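Local coordinates for protein phosphoglycerate dehydrogenase (Lactobacillus plantarum, PDB 3EVT) that probably catalyses the NAD-dependent oxidation of 3-phosphoglycerate to 3-phosphohydroxypyruvate, as a member of the D-2-hydroxyacid dehydrogenase family, at residues T136-L141 with T191-V196; I148-A153 with P172-H177; I164-T169 with E178-T183; D187-A192 with F214-Q219. One frame throughout, in Å; residues are numbered along the deposited sequence.

Interaction 1. Residues T136-L141 with T191-V196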
loop_
_atom_site.group_PDB
_atom_site.type_symbol
_atom_site.label_atom_id
_atom_site.label_comp_id
_atom_site.label_asym_id
_atom_site.label_seq_id
_atom_site.Cartn_x
_atom_site.Cartn_y
_atom_site.Cartn_z
ATOM N N THR A 136 7.047 -5.712 2.456
ATOM C CA THR A 136 8.270 -5.258 1.814
ATOM C C THR A 136 9.271 -6.418 1.802
ATOM O O THR A 136 9.460 -7.114 2.800
ATOM C CB THR A 136 8.852 -3.999 2.446
ATOM O OG1 THR A 136 9.957 -3.526 1.647
ATOM C CG2 THR A 136 9.297 -4.254 3.887
ATOM N N GLY A 137 9.825 -6.696 0.636
ATOM C CA GLY A 137 10.826 -7.744 0.581
ATOM C C GLY A 137 10.287 -9.129 0.246
ATOM O O GLY A 137 11.080 -10.013 0.033
ATOM N N GLN A 138 8.963 -9.330 0.207
ATOM C CA GLN A 138 8.395 -10.666 -0.065
ATOM C C GLN A 138 7.956 -10.840 -1.537
ATOM O O GLN A 138 7.934 -9.857 -2.327
ATOM C CB GLN A 138 7.282 -11.035 0.953
ATOM C CG GLN A 138 7.693 -10.915 2.434
ATOM C CD GLN A 138 6.842 -11.805 3.403
ATOM O OE1 GLN A 138 6.672 -13.009 3.151
ATOM N NE2 GLN A 138 6.311 -11.207 4.516
ATOM N N GLN A 139 7.694 -12.095 -1.923
ATOM C CA GLN A 139 7.325 -12.420 -3.300
ATOM C C GLN A 139 5.846 -12.662 -3.416
ATOM O O GLN A 139 5.265 -13.465 -2.698
ATOM C CB GLN A 139 7.990 -13.693 -3.816
ATOM C CG GLN A 139 9.422 -13.828 -3.500
ATOM C CD GLN A 139 10.268 -13.215 -4.569
ATOM O OE1 GLN A 139 11.412 -12.793 -4.316
ATOM N NE2 GLN A 139 9.710 -13.139 -5.783
ATOM N N LEU A 140 5.250 -11.964 -4.358
ATOM C CA LEU A 140 3.860 -12.125 -4.712
ATOM C C LEU A 140 3.797 -12.768 -6.119
ATOM O O LEU A 140 4.285 -12.213 -7.086
ATOM C CB LEU A 140 3.209 -10.745 -4.726
ATOM C CG LEU A 140 1.769 -10.650 -5.222
ATOM C CD1 LEU A 140 0.909 -11.562 -4.364
ATOM C CD2 LEU A 140 1.215 -9.206 -5.209
ATOM N N LEU A 141 3.152 -13.922 -6.205
ATOM C CA LEU A 141 2.846 -14.560 -7.469
ATOM C C LEU A 141 1.356 -14.377 -7.834
ATOM O O LEU A 141 0.449 -14.855 -7.126
ATOM C CB LEU A 141 3.221 -16.061 -7.358
ATOM C CG LEU A 141 2.868 -16.900 -8.618
ATOM C CD1 LEU A 141 3.586 -16.377 -9.893
ATOM C CD2 LEU A 141 3.220 -18.359 -8.343
ATOM N N THR A 191 9.465 -20.182 -4.680
ATOM C CA THR A 191 9.851 -18.985 -3.904
ATOM C C THR A 191 8.696 -18.035 -3.452
ATOM O O THR A 191 8.940 -17.092 -2.690
ATOM C CB THR A 191 10.865 -18.177 -4.687
ATOM O OG1 THR A 191 10.265 -17.800 -5.925
ATOM C CG2 THR A 191 12.127 -19.045 -5.005
ATOM N N ALA A 192 7.452 -18.259 -3.909
ATOM C CA ALA A 192 6.294 -17.416 -3.491
ATOM C C ALA A 192 6.009 -17.304 -1.991
ATOM O O ALA A 192 5.852 -18.308 -1.300
ATOM C CB ALA A 192 5.010 -17.823 -4.236
ATOM N N ASN A 193 5.910 -16.082 -1.475
ATOM C CA ASN A 193 5.299 -15.953 -0.172
ATOM C C ASN A 193 3.744 -15.837 -0.249
ATOM O O ASN A 193 3.036 -16.287 0.661
ATOM C CB ASN A 193 5.954 -14.826 0.638
ATOM C CG ASN A 193 7.475 -14.950 0.651
ATOM O OD1 ASN A 193 8.197 -14.309 -0.137
ATOM N ND2 ASN A 193 7.959 -15.834 1.484
ATOM N N PHE A 194 3.220 -15.305 -1.358
ATOM C CA PHE A 194 1.749 -15.147 -1.519
ATOM C C PHE A 194 1.394 -15.502 -2.953
ATOM O O PHE A 194 2.094 -15.105 -3.924
ATOM C CB PHE A 194 1.312 -13.676 -1.256
ATOM C CG PHE A 194 1.754 -13.139 0.086
ATOM C CD1 PHE A 194 0.892 -13.174 1.196
ATOM C CD2 PHE A 194 3.018 -12.623 0.246
ATOM C CE1 PHE A 194 1.284 -12.707 2.403
ATOM C CE2 PHE A 194 3.421 -12.143 1.474
ATOM C CZ PHE A 194 2.567 -12.203 2.560
ATOM N N ILE A 195 0.338 -16.279 -3.074
ATOM C CA ILE A 195 -0.189 -16.670 -4.369
ATOM C C ILE A 195 -1.618 -16.148 -4.504
ATOM O O ILE A 195 -2.471 -16.432 -3.696
ATOM C CB ILE A 195 -0.207 -18.191 -4.534
ATOM C CG1 ILE A 195 1.235 -18.746 -4.427
ATOM C CG2 ILE A 195 -0.949 -18.560 -5.824
ATOM C CD1 ILE A 195 1.362 -20.288 -4.294
ATOM N N VAL A 196 -1.845 -15.363 -5.539
ATOM C CA VAL A 196 -3.119 -14.767 -5.774
ATOM C C VAL A 196 -3.710 -15.321 -7.069
ATOM O O VAL A 196 -3.102 -15.246 -8.127
ATOM C CB VAL A 196 -3.016 -13.192 -5.772
ATOM C CG1 VAL A 196 -4.376 -12.536 -6.167
ATOM C CG2 VAL A 196 -2.525 -12.688 -4.319
HETATM O O HOH W 1 8.023 -15.923 -6.086
#
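The side-chain amide of Q138 lies across that of N193 at about a right angle, with its OE1 3.2 Å from N193 CB. That oxygen also comes obliquely to the F194 ring, near CE2, while the NE2 of Q138 is hydrogen-bonded to T134 O, which fixes how the amide is turned. N193 stands with CG beside its own backbone N (chi1 -50°), and from there OD1 takes the N-H of Q139. The bond from Q139 N to N193 OD1 is 2.9 Å long, almost straight at the hydrogen (169°), and falls on a lone pair in the carbonyl plane. Q139 O is gripped twice, by F194 N at 3.1 Å and by N193 N. These are the opening rungs between strands 139-143 and 194-197, parallel neighbours at the middle of a Rossmann-type sheet, where its two halves meet. Further along, L141 N reaches F194 O at 2.8 Å, and V196 N reaches L141 O at the same distance, both close to straight. On the face covered by helices 93-110 and 147-158, L140 CD1 packs against V196 CG2 (3.6 Å) and F194 CB. L141 lies on the other face, its CB 4.0 Å from A192 CB. Beside the strand start, Q139 CG rests on T191 O, 3.4 Å away.

Interaction 2. Residues I148-A153 with P172-H177; sequences IGQSLA and PADHFH
Q150, F176 and A153 carry this contact, and F176 touches both of the others. The methyl of A153 sits squarely over the centre of the F176 ring, CB 3.9 Å from the centroid and only 2° off the normal, a clean CH-pi contact. At the far end of the ring, F176 CZ comes to 3.3 Å from G149 O. A side-chain carbon on G149 would be pressed against that same CZ, and the glycine belongs to a GxGxxG sequence consistent with a dinucleotide-binding turn. Q150 runs out extended past CG; its CG lies 3.5 Å from D174 O and 3.9 Å from F176 CE2, while OE1 touches D174 CB and NE2 is held by T145 O. H175, within the type II turn from A173 to F176, adds its CB against A153 CB. An alanine in place of F176 would probably leave the A153 methyl and the G149 carbonyl without their cover and open a gap between helix and loop. The loop leading from strand 162-167 to strand 178-181 is thus laid against helix 147-158, with the F176 side chain reaching in to I142 of strand 139-143 and V163 of strand 162-167.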
loop_
_atom_site.group_PDB
_atom_site.type_symbol
_atom_site.label_atom_id
_atom_site.label_comp_id
_atom_site.label_asym_id
_atom_site.label_seq_id
_atom_site.Cartn_x
_atom_site.Cartn_y
_atom_site.Cartn_z
ATOM N N ILE A 148 -6.786 -6.105 -13.580
ATOM C CA ILE A 148 -6.734 -6.377 -12.129
ATOM C C ILE A 148 -5.339 -6.805 -11.640
ATOM O O ILE A 148 -4.785 -6.194 -10.712
ATOM C CB ILE A 148 -7.809 -7.405 -11.710
ATOM C CG1 ILE A 148 -9.207 -6.755 -11.762
ATOM C CG2 ILE A 148 -7.529 -7.975 -10.309
ATOM C CD1 ILE A 148 -10.298 -7.785 -11.899
ATOM N N GLY A 149 -4.756 -7.817 -12.288
ATOM C CA GLY A 149 -3.434 -8.320 -11.945
ATOM C C GLY A 149 -2.428 -7.171 -11.941
ATOM O O GLY A 149 -1.536 -7.091 -11.070
ATOM N N GLN A 150 -2.582 -6.262 -12.901
ATOM C CA GLN A 150 -1.619 -5.189 -13.100
ATOM C C GLN A 150 -1.755 -4.092 -12.053
ATOM O O GLN A 150 -0.757 -3.484 -11.628
ATOM C CB GLN A 150 -1.838 -4.575 -14.486
ATOM C CG GLN A 150 -1.363 -5.463 -15.659
ATOM C CD GLN A 150 -1.730 -4.859 -16.999
ATOM O OE1 GLN A 150 -1.653 -3.649 -17.180
ATOM N NE2 GLN A 150 -2.166 -5.700 -17.931
ATOM N N SER A 151 -2.997 -3.818 -11.641
ATOM C CA SER A 151 -3.195 -2.812 -10.600
ATOM C C SER A 151 -2.779 -3.365 -9.235
ATOM O O SER A 151 -2.192 -2.653 -8.447
ATOM C CB SER A 151 -4.601 -2.206 -10.633
ATOM O OG SER A 151 -5.517 -2.989 -9.891
ATOM N N LEU A 152 -3.017 -4.652 -8.988
ATOM C CA LEU A 152 -2.465 -5.294 -7.785
ATOM C C LEU A 152 -0.929 -5.249 -7.781
ATOM O O LEU A 152 -0.319 -4.843 -6.780
ATOM C CB LEU A 152 -2.966 -6.729 -7.615
ATOM C CG LEU A 152 -2.348 -7.478 -6.409
ATOM C CD1 LEU A 152 -2.503 -6.706 -5.071
ATOM C CD2 LEU A 152 -2.901 -8.930 -6.281
ATOM N N ALA A 153 -0.316 -5.687 -8.894
ATOM C CA ALA A 153 1.135 -5.546 -9.121
ATOM C C ALA A 153 1.714 -4.149 -8.835
ATOM O O ALA A 153 2.788 -4.013 -8.205
ATOM C CB ALA A 153 1.495 -5.955 -10.545
ATOM N N PRO A 172 5.105 -10.003 -21.489
ATOM C CA PRO A 172 5.249 -8.941 -20.497
ATOM C C PRO A 172 3.901 -8.318 -20.070
ATOM O O PRO A 172 2.915 -8.373 -20.807
ATOM C CB PRO A 172 6.122 -7.902 -21.216
ATOM C CG PRO A 172 6.702 -8.617 -22.438
ATOM C CD PRO A 172 5.653 -9.628 -22.801
ATOM N N ALA A 173 3.867 -7.739 -18.870
ATOM C CA ALA A 173 2.693 -6.977 -18.441
ATOM C C ALA A 173 3.104 -5.830 -17.528
ATOM O O ALA A 173 4.036 -5.954 -16.741
ATOM C CB ALA A 173 1.690 -7.868 -17.768
ATOM N N ASP A 174 2.383 -4.724 -17.630
ATOM C CA ASP A 174 2.712 -3.514 -16.877
ATOM C C ASP A 174 2.793 -3.765 -15.371
ATOM O O ASP A 174 1.907 -4.394 -14.816
ATOM C CB ASP A 174 1.635 -2.466 -17.117
ATOM C CG ASP A 174 1.825 -1.734 -18.420
ATOM O OD1 ASP A 174 2.831 -2.043 -19.090
ATOM O OD2 ASP A 174 0.999 -0.836 -18.774
ATOM N N HIS A 175 3.851 -3.263 -14.746
ATOM C CA HIS A 175 4.103 -3.337 -13.303
ATOM C C HIS A 175 4.592 -4.645 -12.721
ATOM O O HIS A 175 5.068 -4.673 -11.586
ATOM C CB HIS A 175 2.907 -2.854 -12.509
ATOM C CG HIS A 175 2.386 -1.532 -12.974
ATOM N ND1 HIS A 175 3.076 -0.358 -12.780
ATOM C CD2 HIS A 175 1.252 -1.204 -13.639
ATOM C CE1 HIS A 175 2.386 0.641 -13.298
ATOM N NE2 HIS A 175 1.277 0.154 -13.826
ATOM N N PHE A 176 4.452 -5.738 -13.462
ATOM C CA PHE A 176 5.005 -6.990 -13.004
ATOM C C PHE A 176 6.503 -6.976 -13.198
ATOM O O PHE A 176 6.946 -6.627 -14.243
ATOM C CB PHE A 176 4.422 -8.135 -13.818
ATOM C CG PHE A 176 3.027 -8.486 -13.442
ATOM C CD1 PHE A 176 2.781 -9.396 -12.453
ATOM C CD2 PHE A 176 1.959 -7.916 -14.092
ATOM C CE1 PHE A 176 1.492 -9.732 -12.121
ATOM C CE2 PHE A 176 0.679 -8.249 -13.769
ATOM C CZ PHE A 176 0.423 -9.146 -12.811
ATOM N N HIS A 177 7.295 -7.372 -12.212
ATOM C CA HIS A 177 8.729 -7.471 -12.457
ATOM C C HIS A 177 9.106 -8.606 -13.423
ATOM O O HIS A 177 10.138 -8.526 -14.083
ATOM C CB HIS A 177 9.485 -7.745 -11.178
ATOM C CG HIS A 177 9.192 -6.779 -10.087
ATOM N ND1 HIS A 177 9.891 -5.603 -9.931
ATOM C CD2 HIS A 177 8.279 -6.811 -9.090
ATOM C CE1 HIS A 177 9.419 -4.952 -8.883
ATOM N NE2 HIS A 177 8.450 -5.671 -8.349
#

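Interaction 3. Residues I164-T169 with E178-T183; sequences IGVNTT and ETVAFT
The F182 ring lies against the end of strand 162-167, touching V166, N167 and T168. From CB, chi1 (-68°) sets CG beside the backbone N, 4.0 Å from N167 O. One side of the ring, CD1 and CE1, meets V166 CG1, CD1 at 3.7 Å; on the other side CD2 comes to 3.3 Å from N167 O. V166 CG1 lies off-centre to the ring, 29° from its normal. Farther out, CE2 meets N167 C, and T168 CG2 lies in the ring plane at the edge, 3.9 Å from F182 CE2. An alanine in place of F182 would probably leave V166 CG1 and the T168 methyl without this partner and the end of the strand less well covered. Before F182 the two strands pair in parallel: G165 N bonds to E178 O, V180 N to G165 O at 2.8 Å, and N167 N to V180 O at 2.9 Å. A last bond, F182 N to N167 O, is weak. Among the side chains V166 CG2 packs on V180 CG2, and I164 runs alongside E178, whose OE2 is bonded to H162 NE2. The N167 amide has its partners outside the pair, ND2 being bonded to H171 O and T145 OG1. Strand 178-181 is outermost in this chain's sheet and leads on to helix 186-191; strand 162-167 follows inward, with I164 and V166 packed on L141 of strand 139-143.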
loop_
_atom_site.group_PDB
_atom_site.type_symbol
_atom_site.label_atom_id
_atom_site.label_comp_id
_atom_site.label_asym_id
_atom_site.label_seq_id
_atom_site.Cartn_x
_atom_site.Cartn_y
_atom_site.Cartn_z
ATOM N N ILE A 164 5.575 -11.339 -9.566
ATOM C CA ILE A 164 5.599 -12.220 -10.717
ATOM C C ILE A 164 4.188 -12.582 -11.111
ATOM O O ILE A 164 3.370 -12.923 -10.238
ATOM C CB ILE A 164 6.298 -13.542 -10.345
ATOM C CG1 ILE A 164 7.662 -13.240 -9.726
ATOM C CG2 ILE A 164 6.375 -14.479 -11.580
ATOM C CD1 ILE A 164 8.528 -14.461 -9.617
ATOM N N GLY A 165 3.922 -12.528 -12.414
ATOM C CA GLY A 165 2.586 -12.817 -12.965
ATOM C C GLY A 165 2.513 -14.012 -13.923
ATOM O O GLY A 165 3.462 -14.318 -14.618
ATOM N N VAL A 166 1.395 -14.709 -13.956
ATOM C CA VAL A 166 1.311 -15.873 -14.814
ATOM C C VAL A 166 0.283 -15.576 -15.888
ATOM O O VAL A 166 -0.850 -15.209 -15.529
ATOM C CB VAL A 166 0.872 -17.154 -14.025
ATOM C CG1 VAL A 166 0.916 -18.418 -14.930
ATOM C CG2 VAL A 166 1.706 -17.336 -12.759
ATOM N N ASN A 167 0.668 -15.711 -17.174
ATOM C CA ASN A 167 -0.278 -15.562 -18.319
ATOM C C ASN A 167 -0.060 -16.682 -19.385
ATOM O O ASN A 167 0.722 -17.615 -19.166
ATOM C CB ASN A 167 -0.244 -14.135 -18.920
ATOM C CG ASN A 167 1.149 -13.725 -19.374
ATOM O OD1 ASN A 167 1.924 -14.571 -19.813
ATOM N ND2 ASN A 167 1.475 -12.429 -19.288
ATOM N N THR A 168 -0.746 -16.632 -20.519
ATOM C CA THR A 168 -0.708 -17.808 -21.402
ATOM C C THR A 168 0.674 -18.063 -21.916
ATOM O O THR A 168 1.166 -19.179 -21.809
ATOM C CB THR A 168 -1.666 -17.715 -22.606
ATOM O OG1 THR A 168 -1.548 -16.421 -23.196
ATOM C CG2 THR A 168 -3.094 -17.936 -22.162
ATOM N N THR A 169 1.311 -17.027 -22.439
ATOM C CA THR A 169 2.563 -17.213 -23.144
ATOM C C THR A 169 3.765 -16.564 -22.461
ATOM O O THR A 169 4.839 -16.484 -23.047
ATOM C CB THR A 169 2.423 -16.718 -24.614
ATOM O OG1 THR A 169 2.250 -15.288 -24.650
ATOM C CG2 THR A 169 1.198 -17.375 -25.235
ATOM N N GLU A 178 8.356 -9.707 -13.400
ATOM C CA GLU A 178 8.601 -10.795 -14.315
ATOM C C GLU A 178 7.270 -11.414 -14.577
ATOM O O GLU A 178 6.431 -11.385 -13.696
ATOM C CB GLU A 178 9.441 -11.915 -13.676
ATOM C CG GLU A 178 10.626 -11.493 -12.848
ATOM C CD GLU A 178 11.289 -12.696 -12.141
ATOM O OE1 GLU A 178 11.303 -13.802 -12.728
ATOM O OE2 GLU A 178 11.771 -12.545 -10.990
ATOM N N THR A 179 7.104 -12.032 -15.752
ATOM C CA THR A 179 5.915 -12.834 -16.038
ATOM C C THR A 179 6.333 -14.230 -16.512
ATOM O O THR A 179 7.415 -14.389 -17.054
ATOM C CB THR A 179 5.074 -12.200 -17.126
ATOM O OG1 THR A 179 5.906 -11.973 -18.243
ATOM C CG2 THR A 179 4.562 -10.859 -16.686
ATOM N N VAL A 180 5.479 -15.232 -16.301
ATOM C CA VAL A 180 5.740 -16.572 -16.784
ATOM C C VAL A 180 4.503 -17.155 -17.440
ATOM O O VAL A 180 3.386 -16.735 -17.159
ATOM C CB VAL A 180 6.173 -17.515 -15.654
ATOM C CG1 VAL A 180 7.467 -17.018 -14.995
ATOM C CG2 VAL A 180 5.053 -17.708 -14.649
ATOM N N ALA A 181 4.712 -18.142 -18.309
ATOM C CA ALA A 181 3.622 -18.886 -18.937
ATOM C C ALA A 181 3.089 -19.918 -17.953
ATOM O O ALA A 181 3.814 -20.360 -17.088
ATOM C CB ALA A 181 4.134 -19.587 -20.212
ATOM N N PHE A 182 1.833 -20.316 -18.082
ATOM C CA PHE A 182 1.273 -21.377 -17.207
ATOM C C PHE A 182 2.136 -22.626 -17.038
ATOM O O PHE A 182 2.123 -23.268 -15.977
ATOM C CB PHE A 182 -0.112 -21.807 -17.690
ATOM C CG PHE A 182 -1.171 -20.746 -17.526
ATOM C CD1 PHE A 182 -1.775 -20.537 -16.296
ATOM C CD2 PHE A 182 -1.563 -19.959 -18.598
ATOM C CE1 PHE A 182 -2.741 -19.579 -16.132
ATOM C CE2 PHE A 182 -2.549 -18.995 -18.446
ATOM C CZ PHE A 182 -3.135 -18.801 -17.209
ATOM N N THR A 183 2.881 -22.970 -18.083
ATOM C CA THR A 183 3.605 -24.238 -18.142
ATOM C C THR A 183 4.919 -24.049 -17.438
ATOM O O THR A 183 5.644 -25.016 -17.192
ATOM C CB THR A 183 3.795 -24.730 -19.624
ATOM O OG1 THR A 183 4.351 -23.676 -20.433
ATOM C CG2 THR A 183 2.429 -25.102 -20.229
#

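Interaction 4. Residues D187-A192 with F214-Q219; sequences DALATA and FQQTKQ
Two successive connections of the Rossmann-type domain meet here, as the C-terminal end of helix 186-191, with A192 just beyond it, packs against Q216 to Q219 in the turn that leaves helix 211-215. Q219 does most of the polar work. Its chain bends at chi2 (-52°), which turns CD back over the helix end, and NE2 gives a hydrogen bond to A190 O of 3.0 Å. The bond is fairly straight (155° at the hydrogen), with the donor tilted 22° from the carbonyl plane and the acceptor near the plane of the Q219 amide. On the way out Q219 CB passes 3.4 Å from A192 O, and CG lies near both A190 O and T191 O. L189 O takes a CA-H...O contact from T217 CA at 3.1 Å. Water 2 accepts from Q219 N and lies 2.8 Å from L189 O and 2.9 Å from A192 O; with other acceptors nearby, which of them it serves is not settled. On the flank the L189 CD1 methyl lies against the Q216 side-chain amide, 3.7 Å from NE2, and A190 CB meets K218 CG. The carbonyls at the end of a helix lack the next turn's N-H groups, and here a glutamine amide and a water stand in, probably offsetting part of the negative end of the helix dipole.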
loop_
_atom_site.group_PDB
_atom_site.type_symbol
_atom_site.label_atom_id
_atom_site.label_comp_id
_atom_site.label_asym_id
_atom_site.label_seq_id
_atom_site.Cartn_x
_atom_site.Cartn_y
_atom_site.Cartn_z
ATOM N N ASP A 187 9.190 -22.687 -10.594
ATOM C CA ASP A 187 10.170 -21.931 -9.815
ATOM C C ASP A 187 9.525 -20.830 -8.958
ATOM O O ASP A 187 9.891 -20.637 -7.794
ATOM C CB ASP A 187 11.218 -21.344 -10.723
ATOM C CG ASP A 187 12.175 -22.404 -11.242
ATOM O OD1 ASP A 187 12.636 -23.246 -10.429
ATOM O OD2 ASP A 187 12.487 -22.380 -12.440
ATOM N N ALA A 188 8.581 -20.119 -9.562
ATOM C CA ALA A 188 7.833 -19.055 -8.927
ATOM C C ALA A 188 7.035 -19.588 -7.764
ATOM O O ALA A 188 7.014 -18.975 -6.685
ATOM C CB ALA A 188 6.936 -18.414 -9.922
ATOM N N LEU A 189 6.418 -20.752 -7.959
ATOM C CA LEU A 189 5.742 -21.476 -6.866
ATOM C C LEU A 189 6.634 -21.880 -5.704
ATOM O O LEU A 189 6.147 -21.966 -4.571
ATOM C CB LEU A 189 5.066 -22.759 -7.378
ATOM C CG LEU A 189 3.862 -22.517 -8.253
ATOM C CD1 LEU A 189 3.617 -23.730 -9.136
ATOM C CD2 LEU A 189 2.635 -22.127 -7.387
ATOM N N ALA A 190 7.902 -22.210 -5.984
ATOM C CA ALA A 190 8.865 -22.553 -4.911
ATOM C C ALA A 190 9.288 -21.339 -4.061
ATOM O O ALA A 190 9.448 -21.450 -2.845
ATOM C CB ALA A 190 10.112 -23.307 -5.477
ATOM N N THR A 191 9.465 -20.182 -4.680
ATOM C CA THR A 191 9.851 -18.985 -3.904
ATOM C C THR A 191 8.696 -18.035 -3.452
ATOM O O THR A 191 8.940 -17.092 -2.690
ATOM C CB THR A 191 10.865 -18.177 -4.687
ATOM O OG1 THR A 191 10.265 -17.800 -5.925
ATOM C CG2 THR A 191 12.127 -19.045 -5.005
ATOM N N ALA A 192 7.452 -18.259 -3.909
ATOM C CA ALA A 192 6.294 -17.416 -3.491
ATOM C C ALA A 192 6.009 -17.304 -1.991
ATOM O O ALA A 192 5.852 -18.308 -1.300
ATOM C CB ALA A 192 5.010 -17.823 -4.236
ATOM N N PHE A 214 -0.042 -27.124 -4.963
ATOM C CA PHE A 214 0.280 -26.908 -3.577
ATOM C C PHE A 214 1.583 -27.591 -3.207
ATOM O O PHE A 214 2.375 -27.039 -2.461
ATOM C CB PHE A 214 -0.867 -27.372 -2.659
ATOM C CG PHE A 214 -2.134 -26.581 -2.827
ATOM C CD1 PHE A 214 -2.087 -25.242 -3.213
ATOM C CD2 PHE A 214 -3.380 -27.175 -2.612
ATOM C CE1 PHE A 214 -3.246 -24.511 -3.373
ATOM C CE2 PHE A 214 -4.569 -26.448 -2.780
ATOM C CZ PHE A 214 -4.500 -25.107 -3.166
ATOM N N GLN A 215 1.802 -28.791 -3.724
ATOM C CA GLN A 215 3.028 -29.547 -3.437
ATOM C C GLN A 215 4.301 -28.908 -3.998
ATOM O O GLN A 215 5.366 -29.192 -3.503
ATOM C CB GLN A 215 2.911 -30.994 -3.977
ATOM C CG GLN A 215 2.811 -32.067 -2.871
ATOM C CD GLN A 215 2.019 -33.317 -3.288
ATOM O OE1 GLN A 215 2.282 -33.925 -4.348
ATOM N NE2 GLN A 215 1.040 -33.707 -2.451
ATOM N N GLN A 216 4.201 -28.083 -5.042
ATOM C CA GLN A 216 5.362 -27.394 -5.591
ATOM C C GLN A 216 5.839 -26.162 -4.782
ATOM O O GLN A 216 6.862 -25.576 -5.127
ATOM C CB GLN A 216 5.103 -26.947 -7.037
ATOM C CG GLN A 216 4.914 -28.071 -8.033
ATOM C CD GLN A 216 4.366 -27.542 -9.346
ATOM O OE1 GLN A 216 5.112 -27.269 -10.290
ATOM N NE2 GLN A 216 3.072 -27.359 -9.403
ATOM N N THR A 217 5.121 -25.785 -3.719
ATOM C CA THR A 217 5.447 -24.569 -2.972
ATOM C C THR A 217 6.459 -24.944 -1.923
ATOM O O THR A 217 6.361 -26.033 -1.355
ATOM C CB THR A 217 4.217 -23.912 -2.244
ATOM O OG1 THR A 217 3.768 -24.728 -1.146
ATOM C CG2 THR A 217 3.080 -23.618 -3.175
ATOM N N LYS A 218 7.381 -24.046 -1.612
ATOM C CA LYS A 218 8.323 -24.333 -0.542
ATOM C C LYS A 218 8.385 -23.282 0.606
ATOM O O LYS A 218 9.056 -23.502 1.610
ATOM C CB LYS A 218 9.699 -24.575 -1.173
ATOM C CG LYS A 218 9.644 -25.503 -2.383
ATOM C CD LYS A 218 10.007 -26.949 -2.001
ATOM C CE LYS A 218 9.751 -27.958 -3.173
ATOM N NZ LYS A 218 8.356 -28.573 -3.125
ATOM N N GLN A 219 7.713 -22.136 0.472
ATOM C CA GLN A 219 7.843 -21.118 1.538
ATOM C C GLN A 219 6.634 -21.095 2.446
ATOM O O GLN A 219 6.456 -20.164 3.210
ATOM C CB GLN A 219 8.004 -19.720 0.968
ATOM C CG GLN A 219 9.076 -19.590 -0.083
ATOM C CD GLN A 219 10.398 -20.140 0.400
ATOM O OE1 GLN A 219 10.758 -19.971 1.570
ATOM N NE2 GLN A 219 11.116 -20.832 -0.488
HETATM O O HOH W 2 6.230 -21.134 -1.924
#

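In the fold
Interaction 1 is the buried one, joining two neighbouring strands in the middle of the sheet largely by backbone bonds. Interaction 3 repeats that parallel pairing at the sheet's outer strand, where exposed residues take part, and a probable hydrogen bond between L140 O and I164 N ties them together. Interactions 2 and 4 hold connecting elements. Interaction 2 lays a loop on a helix through an aromatic ring and a methyl, and its ring reaches G165 of interaction 3. Interaction 4, partly buried, uses a glutamine and a water on helix-end carbonyls; it shares T191 and A192 with interaction 1, whose I195 packs on L189 and T217. The nearest atoms of interactions 2 and 4 are about 10 Å apart.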